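PDB 6V55: adhesion G-protein coupled receptor G6 from Danio rerio, which probably couples extracellular adhesion to G-protein signalling during myelination, through a large multidomain extracellular region that binds calcium. Local coordinates for residues Glu535-Val540 with Glu573-Asp578; Gln523-Ser528 with Val562-Asn567; Val568-Glu573 with Ser604-Val609; Cys473-Asp478 with Thr505-Ile510. All blocks are in the same frame, centred on the assembly; numbering follows the deposited sequence.

Contact 1 (Glu535-Val540 with Glu573-Asp578); sequences EELTQV and EDAQKD
Leu-537, Thr-538 and Ala-575 carry this meeting of two helices, and they illustrate how a small residue lets a larger one come down onto helix backbone. The branch that does the work is CD2 of Leu-537. With CG anti to the backbone N (chi1 -166°), the side chain extends across the interface and sets CD2 3.3 Å from the carbonyl O of Ala-575. Its other methyl, CD1, faces the single methyl of Ala-575 more loosely, CD1 to CB being 4.4 Å.

One residue on, Thr-538 holds CG2 anti to its carbonyl carbon, which presents the methyl to the partner helix. CG2 lies 3.8 Å from CB of Asp-578, the two side chains running alongside each other in the same direction. The touch is thus carbon on carbon, and the carboxylate of Asp-578 has a weak, long ion pair with Lys-534 instead. No hydrogen bond crosses the interface, so shape and apolar burial hold it. The buried Leu-537 is further enclosed by Val-568 and Ala-579, while Gln-576 hydrogen-bonds through NE2 to O of Ser-571.

The short helical segments approach to 8.5 Å between axes and run in the same general direction, 36° apart. Two helices that are not consecutive in the chain, 534-550 and 573-593, are thereby joined in a bundle of the kind that forms the helical subdomain of a GAIN domain.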
loop_
_atom_site.group_PDB
_atom_site.type_symbol
_atom_site.label_atom_id
_atom_site.label_comp_id
_atom_site.label_asym_id
_atom_site.label_seq_id
_atom_site.Cartn_x
_atom_site.Cartn_y
_atom_site.Cartn_z
ATOM N N GLU A 535 -14.651 -5.269 26.653
ATOM C CA GLU A 535 -13.655 -5.659 27.637
ATOM C C GLU A 535 -12.377 -4.842 27.519
ATOM O O GLU A 535 -11.715 -4.631 28.535
ATOM C CB GLU A 535 -13.349 -7.157 27.546
ATOM C CG GLU A 535 -14.589 -8.074 27.639
ATOM C CD GLU A 535 -15.223 -8.389 26.280
ATOM O OE1 GLU A 535 -16.414 -8.787 26.254
ATOM O OE2 GLU A 535 -14.515 -8.254 25.246
ATOM N N GLU A 536 -12.023 -4.355 26.319
ATOM C CA GLU A 536 -10.876 -3.450 26.205
ATOM C C GLU A 536 -11.194 -2.087 26.795
ATOM O O GLU A 536 -10.318 -1.444 27.388
ATOM C CB GLU A 536 -10.472 -3.275 24.749
ATOM C CG GLU A 536 -9.276 -4.096 24.328
ATOM C CD GLU A 536 -9.289 -4.427 22.838
ATOM O OE1 GLU A 536 -10.149 -3.867 22.107
ATOM O OE2 GLU A 536 -8.468 -5.287 22.417
ATOM N N LEU A 537 -12.450 -1.663 26.671
ATOM C CA LEU A 537 -12.866 -0.342 27.113
ATOM C C LEU A 537 -12.835 -0.207 28.635
ATOM O O LEU A 537 -12.410 0.836 29.149
ATOM C CB LEU A 537 -14.259 -0.063 26.573
ATOM C CG LEU A 537 -14.691 1.378 26.665
ATOM C CD1 LEU A 537 -15.139 1.791 25.303
ATOM C CD2 LEU A 537 -15.811 1.526 27.662
ATOM N N THR A 538 -13.262 -1.242 29.380
ATOM C CA THR A 538 -13.147 -1.144 30.836
ATOM C C THR A 538 -11.695 -1.292 31.303
ATOM O O THR A 538 -11.358 -0.804 32.388
ATOM C CB THR A 538 -14.070 -2.149 31.576
ATOM O OG1 THR A 538 -13.452 -3.439 31.690
ATOM C CG2 THR A 538 -15.440 -2.286 30.889
ATOM N N GLN A 539 -10.814 -1.881 30.486
ATOM C CA GLN A 539 -9.404 -1.888 30.848
ATOM C C GLN A 539 -8.731 -0.559 30.569
ATOM O O GLN A 539 -7.762 -0.207 31.254
ATOM C CB GLN A 539 -8.662 -2.979 30.096
ATOM C CG GLN A 539 -9.111 -4.329 30.480
ATOM C CD GLN A 539 -8.687 -5.330 29.472
ATOM O OE1 GLN A 539 -7.645 -5.178 28.836
ATOM N NE2 GLN A 539 -9.497 -6.359 29.290
ATOM N N VAL A 540 -9.198 0.177 29.562
ATOM C CA VAL A 540 -8.643 1.504 29.336
ATOM C C VAL A 540 -9.107 2.453 30.441
ATOM O O VAL A 540 -8.318 3.241 30.975
ATOM C CB VAL A 540 -9.006 1.988 27.917
ATOM C CG1 VAL A 540 -8.612 3.392 27.709
ATOM C CG2 VAL A 540 -8.281 1.144 26.867
ATOM N N GLU A 573 -23.721 1.518 24.107
ATOM C CA GLU A 573 -24.242 1.684 25.459
ATOM C C GLU A 573 -23.885 0.507 26.364
ATOM O O GLU A 573 -23.721 0.691 27.579
ATOM C CB GLU A 573 -25.754 1.885 25.406
ATOM C CG GLU A 573 -26.182 3.241 24.871
ATOM C CD GLU A 573 -27.150 3.943 25.808
ATOM O OE1 GLU A 573 -27.541 3.320 26.825
ATOM O OE2 GLU A 573 -27.511 5.114 25.533
ATOM N N ASP A 574 -23.709 -0.691 25.797
ATOM C CA ASP A 574 -23.290 -1.822 26.615
ATOM C C ASP A 574 -21.792 -1.812 26.897
ATOM O O ASP A 574 -21.363 -2.385 27.908
ATOM C CB ASP A 574 -23.711 -3.138 25.957
ATOM C CG ASP A 574 -24.977 -3.711 26.578
ATOM O OD1 ASP A 574 -25.744 -2.910 27.168
ATOM O OD2 ASP A 574 -25.207 -4.943 26.472
ATOM N N ALA A 575 -20.997 -1.148 26.055
ATOM C CA ALA A 575 -19.567 -1.038 26.324
ATOM C C ALA A 575 -19.287 -0.074 27.473
ATOM O O ALA A 575 -18.448 -0.355 28.339
ATOM C CB ALA A 575 -18.832 -0.601 25.059
ATOM N N GLN A 576 -20.011 1.044 27.514
ATOM C CA GLN A 576 -19.786 2.048 28.543
ATOM C C GLN A 576 -20.271 1.602 29.914
ATOM O O GLN A 576 -19.692 2.045 30.913
ATOM C CB GLN A 576 -20.497 3.353 28.190
ATOM C CG GLN A 576 -20.230 3.864 26.826
ATOM C CD GLN A 576 -20.966 5.152 26.551
ATOM O OE1 GLN A 576 -20.928 6.088 27.355
ATOM N NE2 GLN A 576 -21.631 5.217 25.402
ATOM N N LYS A 577 -21.302 0.726 29.970
ATOM C CA LYS A 577 -22.075 0.469 31.195
ATOM C C LYS A 577 -21.228 -0.124 32.316
ATOM O O LYS A 577 -21.348 0.299 33.470
ATOM C CB LYS A 577 -23.265 -0.452 30.899
ATOM C CG LYS A 577 -24.399 -0.332 31.945
ATOM C CD LYS A 577 -25.703 -1.078 31.550
ATOM C CE LYS A 577 -25.547 -2.609 31.454
ATOM N NZ LYS A 577 -26.036 -3.338 32.675
ATOM N N ASP A 578 -20.301 -1.010 31.983
ATOM C CA ASP A 578 -19.404 -1.555 32.989
ATOM C C ASP A 578 -18.292 -0.588 33.387
ATOM O O ASP A 578 -17.803 -0.665 34.517
ATOM C CB ASP A 578 -18.811 -2.867 32.473
ATOM C CG ASP A 578 -19.675 -4.064 32.811
ATOM O OD1 ASP A 578 -19.099 -5.135 33.121
ATOM O OD2 ASP A 578 -20.923 -3.921 32.787
#

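Contact 2 (Gln523-Ser528 with Val562-Asn567); sequences QLADIS and VTIISN
CG1 of Ile-564 sits beside its own backbone N (chi1 -60°) and CD1 continues the chain outward, so the longer branch reaches across to the neighbouring helix. Asn-567, one turn later, also keeps CG beside the backbone N, and Ser-528 does the same with OG (chi1 -37°). The isoleucine lies directly against main chain: its CG1 is 3.7 Å from CA of Ala-525, and its CD1 comes 4.0 Å from CB of Leu-524. The short alanine side chain permits this, the CA atoms of Ala-525 and Ile-564 being just 4.9 Å apart.

Further along, Ser-528 and Asn-567 meet through their CB atoms at 3.6 Å, and CB of Asn-567 also lies 3.3 Å from the carbonyl O of Ser-528. The serine hydroxyl turns back on the preceding turn of chain, donating a very short bond of 2.4 Å from OG to O of Leu-524, with OG above the carbonyl plane. That internal bond satisfies a buried polar group beside CG2 of Ile-564. An alanine at Ile-564 would probably loosen the pairing, since it lacks the branches lying on Leu-524, Ala-525 and Ser-528.

The two segments run almost parallel, 20° apart. Helix 534-550 closes one side by placing Val-540 against both Leu-524 and Ile-564, helix 573-593 packs on Ile-565, and strand 608-614 receives Val-562.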
loop_
_atom_site.group_PDB
_atom_site.type_symbol
_atom_site.label_atom_id
_atom_site.label_comp_id
_atom_site.label_asym_id
_atom_site.label_seq_id
_atom_site.Cartn_x
_atom_site.Cartn_y
_atom_site.Cartn_z
ATOM N N GLN A 523 -1.125 6.916 24.267
ATOM C CA GLN A 523 -1.359 5.653 23.566
ATOM C C GLN A 523 -2.792 5.156 23.731
ATOM O O GLN A 523 -3.418 4.772 22.738
ATOM C CB GLN A 523 -0.374 4.570 24.021
ATOM C CG GLN A 523 1.140 4.814 23.778
ATOM C CD GLN A 523 1.486 5.895 22.736
ATOM O OE1 GLN A 523 1.168 5.794 21.534
ATOM N NE2 GLN A 523 2.166 6.938 23.209
ATOM N N LEU A 524 -3.345 5.241 24.956
ATOM C CA LEU A 524 -4.727 4.858 25.200
ATOM C C LEU A 524 -5.709 5.766 24.463
ATOM O O LEU A 524 -6.750 5.285 24.002
ATOM C CB LEU A 524 -5.024 4.892 26.697
ATOM C CG LEU A 524 -4.258 3.998 27.676
ATOM C CD1 LEU A 524 -4.803 4.161 29.086
ATOM C CD2 LEU A 524 -4.209 2.534 27.261
ATOM N N ALA A 525 -5.373 7.054 24.291
ATOM C CA ALA A 525 -6.205 7.969 23.508
ATOM C C ALA A 525 -6.222 7.625 22.020
ATOM O O ALA A 525 -7.202 7.943 21.331
ATOM C CB ALA A 525 -5.724 9.411 23.691
ATOM N N ASP A 526 -5.164 6.980 21.515
ATOM C CA ASP A 526 -5.173 6.509 20.140
ATOM C C ASP A 526 -6.155 5.350 19.929
ATOM O O ASP A 526 -6.966 5.411 18.990
ATOM C CB ASP A 526 -3.758 6.102 19.722
ATOM C CG ASP A 526 -3.373 6.616 18.336
ATOM O OD1 ASP A 526 -2.318 7.287 18.234
ATOM O OD2 ASP A 526 -4.112 6.348 17.351
ATOM N N ILE A 527 -6.111 4.313 20.799
ATOM C CA ILE A 527 -6.903 3.081 20.626
ATOM C C ILE A 527 -8.399 3.349 20.716
ATOM O O ILE A 527 -9.203 2.644 20.091
ATOM C CB ILE A 527 -6.584 2.007 21.679
ATOM C CG1 ILE A 527 -5.128 1.912 22.035
ATOM C CG2 ILE A 527 -6.983 0.651 21.169
ATOM C CD1 ILE A 527 -5.005 1.245 23.407
ATOM N N SER A 528 -8.789 4.358 21.492
ATOM C CA SER A 528 -10.173 4.623 21.825
ATOM C C SER A 528 -10.963 5.267 20.692
ATOM O O SER A 528 -12.194 5.307 20.773
ATOM C CB SER A 528 -10.205 5.508 23.057
ATOM O OG SER A 528 -9.174 5.150 23.941
ATOM N N VAL A 562 -9.214 13.707 28.838
ATOM C CA VAL A 562 -10.600 14.076 28.531
ATOM C C VAL A 562 -11.016 13.489 27.182
ATOM O O VAL A 562 -12.198 13.160 26.964
ATOM C CB VAL A 562 -10.756 15.619 28.677
ATOM C CG1 VAL A 562 -11.846 16.250 27.820
ATOM C CG2 VAL A 562 -11.061 15.940 30.135
ATOM N N THR A 563 -10.034 13.189 26.328
ATOM C CA THR A 563 -10.442 12.615 25.071
ATOM C C THR A 563 -10.388 11.101 25.060
ATOM O O THR A 563 -10.931 10.506 24.121
ATOM C CB THR A 563 -9.615 13.210 23.942
ATOM O OG1 THR A 563 -8.246 12.814 24.072
ATOM C CG2 THR A 563 -9.688 14.719 24.022
ATOM N N ILE A 564 -9.738 10.465 26.043
ATOM C CA ILE A 564 -10.030 9.055 26.293
ATOM C C ILE A 564 -11.495 8.905 26.659
ATOM O O ILE A 564 -12.225 8.160 26.001
ATOM C CB ILE A 564 -9.102 8.473 27.373
ATOM C CG1 ILE A 564 -7.676 8.613 26.867
ATOM C CG2 ILE A 564 -9.405 7.027 27.580
ATOM C CD1 ILE A 564 -6.568 8.427 27.888
ATOM N N ILE A 565 -11.974 9.745 27.584
ATOM C CA ILE A 565 -13.349 9.659 28.090
ATOM C C ILE A 565 -14.369 10.124 27.042
ATOM O O ILE A 565 -15.466 9.557 26.943
ATOM C CB ILE A 565 -13.457 10.454 29.410
ATOM C CG1 ILE A 565 -12.330 10.046 30.378
ATOM C CG2 ILE A 565 -14.795 10.228 30.078
ATOM C CD1 ILE A 565 -12.417 8.626 30.942
ATOM N N SER A 566 -14.015 11.120 26.220
ATOM C CA SER A 566 -14.877 11.536 25.112
ATOM C C SER A 566 -15.031 10.444 24.058
ATOM O O SER A 566 -16.126 10.268 23.504
ATOM C CB SER A 566 -14.311 12.781 24.446
ATOM O OG SER A 566 -15.132 13.222 23.374
ATOM N N ASN A 567 -13.954 9.695 23.790
ATOM C CA ASN A 567 -14.033 8.598 22.842
ATOM C C ASN A 567 -14.803 7.413 23.404
ATOM O O ASN A 567 -15.448 6.684 22.642
ATOM C CB ASN A 567 -12.649 8.124 22.474
ATOM C CG ASN A 567 -11.922 9.057 21.573
ATOM O OD1 ASN A 567 -12.470 10.058 21.117
ATOM N ND2 ASN A 567 -10.642 8.767 21.350
#

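Contact 3 (Val568-Glu573 with Ser604-Val609); sequences VMVSSE and SSKNLV
Met-569 slides past Asn-607 in the opposite direction and ends against Leu-608. Its SD lies 3.6 Å from the carbonyl O of Asn-607. A bend at chi3 (-127°) then turns the terminal methyl onto the leucine, where CE is 3.7 Å from CB and 3.9 Å from CD2 of Leu-608. The two side chains cross at about a right angle, so that methionine's flexible tip fits the start of the strand without needing a directed bond.

Beside this buried patch, the side chains of Val-570 and Asn-607 also cross at about a right angle. The asparagine amide is held by its neighbour: Lys-606 NZ donates to OD1 of Asn-607 at 2.8 Å, in the carbonyl plane and on a lone pair. Ser-605 OG likewise donates to O of Leu-608, a very short bond of 2.4 Å that draws in the bend before strand 608-614. An alanine at Asn-607 has no OD1, so the lysine ammonium would probably be less well fixed.

The turn between helices 555-568 and 573-593 is thus set against the bend that leads into strand 608-614, an inner strand of its sheet. Ser-566 near the end of the earlier helix bonds to N of Asn-607, and Phe-677 completes the setting of Met-569 and Leu-608. Across the two segments themselves, no hydrogen bond forms: the contact rests on van der Waals packing, with the methionine sulfur on a carbonyl oxygen and its methyl on leucine, and polar bonds serve to shape the strand side.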
loop_
_atom_site.group_PDB
_atom_site.type_symbol
_atom_site.label_atom_id
_atom_site.label_comp_id
_atom_site.label_asym_id
_atom_site.label_seq_id
_atom_site.Cartn_x
_atom_site.Cartn_y
_atom_site.Cartn_z
ATOM N N VAL A 568 -14.751 7.175 24.721
ATOM C CA VAL A 568 -15.609 6.111 25.243
ATOM C C VAL A 568 -17.058 6.562 25.323
ATOM O O VAL A 568 -17.943 5.716 25.393
ATOM C CB VAL A 568 -15.181 5.527 26.609
ATOM C CG1 VAL A 568 -13.674 5.309 26.681
ATOM C CG2 VAL A 568 -15.686 6.324 27.789
ATOM N N MET A 569 -17.340 7.860 25.227
ATOM C CA MET A 569 -18.728 8.290 25.163
ATOM C C MET A 569 -19.391 8.015 23.820
ATOM O O MET A 569 -20.618 8.075 23.745
ATOM C CB MET A 569 -18.828 9.771 25.443
ATOM C CG MET A 569 -18.791 10.090 26.880
ATOM S SD MET A 569 -18.919 11.859 27.115
ATOM C CE MET A 569 -17.472 11.939 28.132
ATOM N N VAL A 570 -18.632 7.753 22.751
ATOM C CA VAL A 570 -19.278 7.459 21.475
ATOM C C VAL A 570 -19.263 5.958 21.239
ATOM O O VAL A 570 -19.623 5.490 20.152
ATOM C CB VAL A 570 -18.642 8.206 20.285
ATOM C CG1 VAL A 570 -18.861 9.689 20.425
ATOM C CG2 VAL A 570 -17.181 7.911 20.153
ATOM N N SER A 571 -18.899 5.188 22.264
ATOM C CA SER A 571 -18.981 3.738 22.176
ATOM C C SER A 571 -20.426 3.301 22.336
ATOM O O SER A 571 -21.323 4.114 22.583
ATOM C CB SER A 571 -18.097 3.096 23.236
ATOM O OG SER A 571 -16.751 3.256 22.841
ATOM N N SER A 572 -20.660 1.996 22.204
ATOM C CA SER A 572 -22.001 1.456 22.404
ATOM C C SER A 572 -22.405 1.555 23.872
ATOM O O SER A 572 -21.563 1.682 24.766
ATOM C CB SER A 572 -22.072 -0.003 21.960
ATOM O OG SER A 572 -21.520 -0.850 22.959
ATOM N N GLU A 573 -23.721 1.518 24.107
ATOM C CA GLU A 573 -24.242 1.684 25.459
ATOM C C GLU A 573 -23.885 0.507 26.364
ATOM O O GLU A 573 -23.721 0.691 27.579
ATOM C CB GLU A 573 -25.754 1.885 25.406
ATOM C CG GLU A 573 -26.182 3.241 24.871
ATOM C CD GLU A 573 -27.150 3.943 25.808
ATOM O OE1 GLU A 573 -27.541 3.320 26.825
ATOM O OE2 GLU A 573 -27.511 5.114 25.533
ATOM N N SER A 604 -11.502 21.001 26.171
ATOM C CA SER A 604 -12.603 20.608 25.312
ATOM C C SER A 604 -12.310 19.311 24.572
ATOM O O SER A 604 -11.155 18.906 24.386
ATOM C CB SER A 604 -12.917 21.703 24.288
ATOM O OG SER A 604 -14.207 21.522 23.727
ATOM N N SER A 605 -13.390 18.677 24.135
ATOM C CA SER A 605 -13.349 17.521 23.255
ATOM C C SER A 605 -14.669 17.495 22.498
ATOM O O SER A 605 -15.480 18.419 22.629
ATOM C CB SER A 605 -13.134 16.242 24.052
ATOM O OG SER A 605 -14.233 16.070 24.925
ATOM N N LYS A 606 -14.901 16.420 21.733
ATOM C CA LYS A 606 -16.111 16.336 20.918
ATOM C C LYS A 606 -17.366 16.170 21.777
ATOM O O LYS A 606 -18.339 16.904 21.580
ATOM C CB LYS A 606 -15.975 15.210 19.890
ATOM C CG LYS A 606 -17.054 15.218 18.782
ATOM C CD LYS A 606 -17.445 13.772 18.371
ATOM C CE LYS A 606 -18.850 13.666 17.746
ATOM N NZ LYS A 606 -19.916 13.276 18.730
ATOM N N ASN A 607 -17.346 15.284 22.782
ATOM C CA ASN A 607 -18.531 15.066 23.614
ATOM C C ASN A 607 -18.381 15.503 25.075
ATOM O O ASN A 607 -19.258 15.184 25.892
ATOM C CB ASN A 607 -18.937 13.594 23.605
ATOM C CG ASN A 607 -19.132 13.055 22.224
ATOM O OD1 ASN A 607 -20.025 13.492 21.492
ATOM N ND2 ASN A 607 -18.308 12.073 21.856
ATOM N N LEU A 608 -17.305 16.211 25.431
ATOM C CA LEU A 608 -17.001 16.507 26.827
ATOM C C LEU A 608 -16.153 17.764 26.912
ATOM O O LEU A 608 -15.055 17.811 26.350
ATOM C CB LEU A 608 -16.242 15.358 27.487
ATOM C CG LEU A 608 -15.875 15.612 28.951
ATOM C CD1 LEU A 608 -17.105 15.675 29.819
ATOM C CD2 LEU A 608 -14.903 14.587 29.485
ATOM N N VAL A 609 -16.640 18.766 27.635
ATOM C CA VAL A 609 -15.832 19.931 27.967
ATOM C C VAL A 609 -15.832 20.089 29.480
ATOM O O VAL A 609 -16.880 19.936 30.123
ATOM C CB VAL A 609 -16.325 21.196 27.236
ATOM C CG1 VAL A 609 -17.829 21.427 27.391
ATOM C CG2 VAL A 609 -15.539 22.391 27.647
#

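Contact 4 (Cys473-Asp478 with Thr505-Ile510); sequences CFPYKD and TNITSI. With NAG (2-acetamido-2-deoxy-beta-D-glucopyranose), chain F.
The ring of Tyr-476 is the tightly packed half of this contact, held from both faces and at its tip. Over one face comes CD1 of Ile-510, 3.9 Å from the ring centroid and only 20° off the normal, a CH-pi contact. Against the opposite face lies CG of Pro-475, 3.9 Å above the plane; this proline follows a cis peptide bond. At the edge, the hydroxyl donates in the carbonyl plane, along a lone pair, to O of Ile-507, with OH to O 2.9 Å, while OG1 of Thr-505 sits 3.5 Å from CD2 of the tyrosine. Pro-475 also uses CG on the other segment, 3.7 Å from CG1 of Ile-507, whose CD1 reaches on to CE2 of Phe-474.

Elsewhere direct packing gives way to a water bridge: one water accepts from N of Tyr-476 at 3.0 Å and donates to O of Thr-505, also at 3.0 Å. Asn-506 points its CB away from segment 473-478 and carries the N-linked sugar on ND2, so the glycan and the partly exposed Thr-505 and Asn-506 form the side towards solvent.

A disulfide ties Cys-473 to Cys-504, just before Thr-505. Lys-477 forms salt bridges with Glu-53 and Asp-98 of the calcium site in the CUB domain. Such disulfide-tied loops are consistent with the hormone receptor domain that precedes the GAIN domain in adhesion receptors; the chain passes on into helix 517-527, where Tyr-476 and Pro-475 pack. Two covered faces and the hydroxyl bond imply a ring fixed in rotation and position, while the water holds backbone.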
loop_
_atom_site.group_PDB
_atom_site.type_symbol
_atom_site.label_atom_id
_atom_site.label_comp_id
_atom_site.label_asym_id
_atom_site.label_seq_id
_atom_site.Cartn_x
_atom_site.Cartn_y
_atom_site.Cartn_z
ATOM N N CYS A 473 4.251 -4.147 20.043
ATOM C CA CYS A 473 3.507 -4.662 21.179
ATOM C C CYS A 473 2.242 -3.831 21.351
ATOM O O CYS A 473 2.303 -2.599 21.388
ATOM C CB CYS A 473 4.359 -4.607 22.451
ATOM S SG CYS A 473 5.682 -5.830 22.566
ATOM N N PHE A 474 1.094 -4.501 21.408
ATOM C CA PHE A 474 -0.166 -3.810 21.635
ATOM C C PHE A 474 -0.327 -3.530 23.122
ATOM O O PHE A 474 -0.197 -4.449 23.925
ATOM C CB PHE A 474 -1.339 -4.652 21.132
ATOM C CG PHE A 474 -2.664 -3.979 21.286
ATOM C CD1 PHE A 474 -3.028 -2.960 20.416
ATOM C CD2 PHE A 474 -3.531 -4.325 22.320
ATOM C CE1 PHE A 474 -4.254 -2.327 20.535
ATOM C CE2 PHE A 474 -4.760 -3.672 22.466
ATOM C CZ PHE A 474 -5.116 -2.672 21.566
ATOM N N PRO A 475 -0.643 -2.294 23.529
ATOM C CA PRO A 475 -0.812 -1.066 22.740
ATOM C C PRO A 475 0.245 0.025 22.937
ATOM O O PRO A 475 0.045 1.127 22.424
ATOM C CB PRO A 475 -2.140 -0.536 23.243
ATOM C CG PRO A 475 -2.059 -0.850 24.712
ATOM C CD PRO A 475 -1.259 -2.142 24.858
ATOM N N TYR A 476 1.333 -0.243 23.653
ATOM C CA TYR A 476 2.234 0.851 23.982
ATOM C C TYR A 476 3.372 1.014 22.985
ATOM O O TYR A 476 3.964 2.103 22.931
ATOM C CB TYR A 476 2.750 0.663 25.411
ATOM C CG TYR A 476 1.595 0.705 26.382
ATOM C CD1 TYR A 476 0.715 1.799 26.394
ATOM C CD2 TYR A 476 1.356 -0.338 27.268
ATOM C CE1 TYR A 476 -0.371 1.853 27.277
ATOM C CE2 TYR A 476 0.281 -0.286 28.149
ATOM C CZ TYR A 476 -0.576 0.809 28.147
ATOM O OH TYR A 476 -1.637 0.846 29.028
ATOM N N LYS A 477 3.675 -0.043 22.216
ATOM C CA LYS A 477 4.678 -0.081 21.132
ATOM C C LYS A 477 6.101 0.243 21.588
ATOM O O LYS A 477 6.934 0.621 20.754
ATOM C CB LYS A 477 4.329 0.836 19.954
ATOM C CG LYS A 477 2.935 0.754 19.397
ATOM C CD LYS A 477 2.741 1.925 18.421
ATOM C CE LYS A 477 3.115 1.596 16.992
ATOM N NZ LYS A 477 2.197 2.248 16.014
ATOM N N ASP A 478 6.403 0.088 22.888
ATOM C CA ASP A 478 7.748 0.386 23.378
ATOM C C ASP A 478 8.734 -0.663 22.903
ATOM O O ASP A 478 9.875 -0.334 22.567
ATOM C CB ASP A 478 7.790 0.458 24.908
ATOM C CG ASP A 478 6.586 1.185 25.518
ATOM O OD1 ASP A 478 5.945 0.587 26.416
ATOM O OD2 ASP A 478 6.297 2.353 25.143
ATOM N N THR A 505 3.524 -5.918 26.924
ATOM C CA THR A 505 2.664 -5.618 28.055
ATOM C C THR A 505 1.211 -5.515 27.601
ATOM O O THR A 505 0.925 -5.121 26.473
ATOM C CB THR A 505 3.075 -4.303 28.728
ATOM O OG1 THR A 505 3.137 -3.279 27.732
ATOM C CG2 THR A 505 4.433 -4.427 29.395
ATOM N N ASN A 506 0.294 -5.849 28.517
ATOM C CA ASN A 506 -1.145 -5.647 28.371
ATOM C C ASN A 506 -1.468 -4.152 28.362
ATOM O O ASN A 506 -0.625 -3.305 28.652
ATOM C CB ASN A 506 -1.913 -6.250 29.558
ATOM C CG ASN A 506 -1.953 -7.778 29.590
ATOM O OD1 ASN A 506 -2.114 -8.437 28.565
ATOM N ND2 ASN A 506 -1.823 -8.342 30.811
ATOM N N ILE A 507 -2.740 -3.830 28.092
ATOM C CA ILE A 507 -3.308 -2.540 28.508
ATOM C C ILE A 507 -3.197 -2.367 30.019
ATOM O O ILE A 507 -2.751 -1.323 30.514
ATOM C CB ILE A 507 -4.781 -2.430 28.059
ATOM C CG1 ILE A 507 -4.901 -2.420 26.536
ATOM C CG2 ILE A 507 -5.469 -1.188 28.647
ATOM C CD1 ILE A 507 -6.326 -2.590 26.058
ATOM N N THR A 508 -3.567 -3.405 30.773
ATOM C CA THR A 508 -3.644 -3.292 32.224
ATOM C C THR A 508 -2.297 -3.444 32.914
ATOM O O THR A 508 -2.149 -2.980 34.048
ATOM C CB THR A 508 -4.580 -4.353 32.795
ATOM O OG1 THR A 508 -3.851 -5.576 32.958
ATOM C CG2 THR A 508 -5.721 -4.603 31.857
ATOM N N SER A 509 -1.323 -4.095 32.279
ATOM C CA SER A 509 -0.179 -4.556 33.048
ATOM C C SER A 509 0.909 -3.504 33.196
ATOM O O SER A 509 1.865 -3.725 33.950
ATOM C CB SER A 509 0.399 -5.822 32.422
ATOM O OG SER A 509 1.154 -5.494 31.277
ATOM N N ILE A 510 0.792 -2.379 32.515
ATOM C CA ILE A 510 1.754 -1.300 32.704
ATOM C C ILE A 510 1.486 -0.633 34.050
ATOM O O ILE A 510 0.371 -0.669 34.590
ATOM C CB ILE A 510 1.711 -0.308 31.518
ATOM C CG1 ILE A 510 3.059 0.377 31.330
ATOM C CG2 ILE A 510 0.598 0.742 31.648
ATOM C CD1 ILE A 510 3.117 1.260 30.088
HETATM C C1 NAG F . -1.870 -9.757 31.161
HETATM C C2 NAG F . -0.791 -10.229 32.203
HETATM C C3 NAG F . -1.161 -11.607 32.810
HETATM C C4 NAG F . -2.598 -11.645 33.318
HETATM C C5 NAG F . -3.527 -11.328 32.154
HETATM C C6 NAG F . -4.998 -11.368 32.519
HETATM C C7 NAG F . 1.697 -10.196 32.210
HETATM C C8 NAG F . 2.932 -10.316 31.358
HETATM N N2 NAG F . 0.522 -10.296 31.566
HETATM O O3 NAG F . -0.275 -11.960 33.869
HETATM O O4 NAG F . -2.917 -12.918 33.878
HETATM O O5 NAG F . -3.238 -9.997 31.697
HETATM O O6 NAG F . -5.344 -12.561 33.212
HETATM O O7 NAG F . 1.762 -10.020 33.423
HETATM O O HOH W 1 2.096 -2.845 24.960
#

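Contacts 1 and 2 belong to one helical bundle and pack helix on helix, whereas contact 3 joins the turn following helix 555-568 to the bend entering strand 608-614. Contacts 2 and 3 thus both involve helix 555-568 or its end, and contacts 1 and 3 share Glu-573. Contacts 1 and 3 are buried, while 2 and 4 are partly buried. The first three have no hydrogen bond across their segments and depend on close packing. Contact 4, loop against loop at the glycosylated side, adds a directed tyrosine bond and a bridging water, and meets the helix of contact 1 where Ile-507 lies on Glu-536.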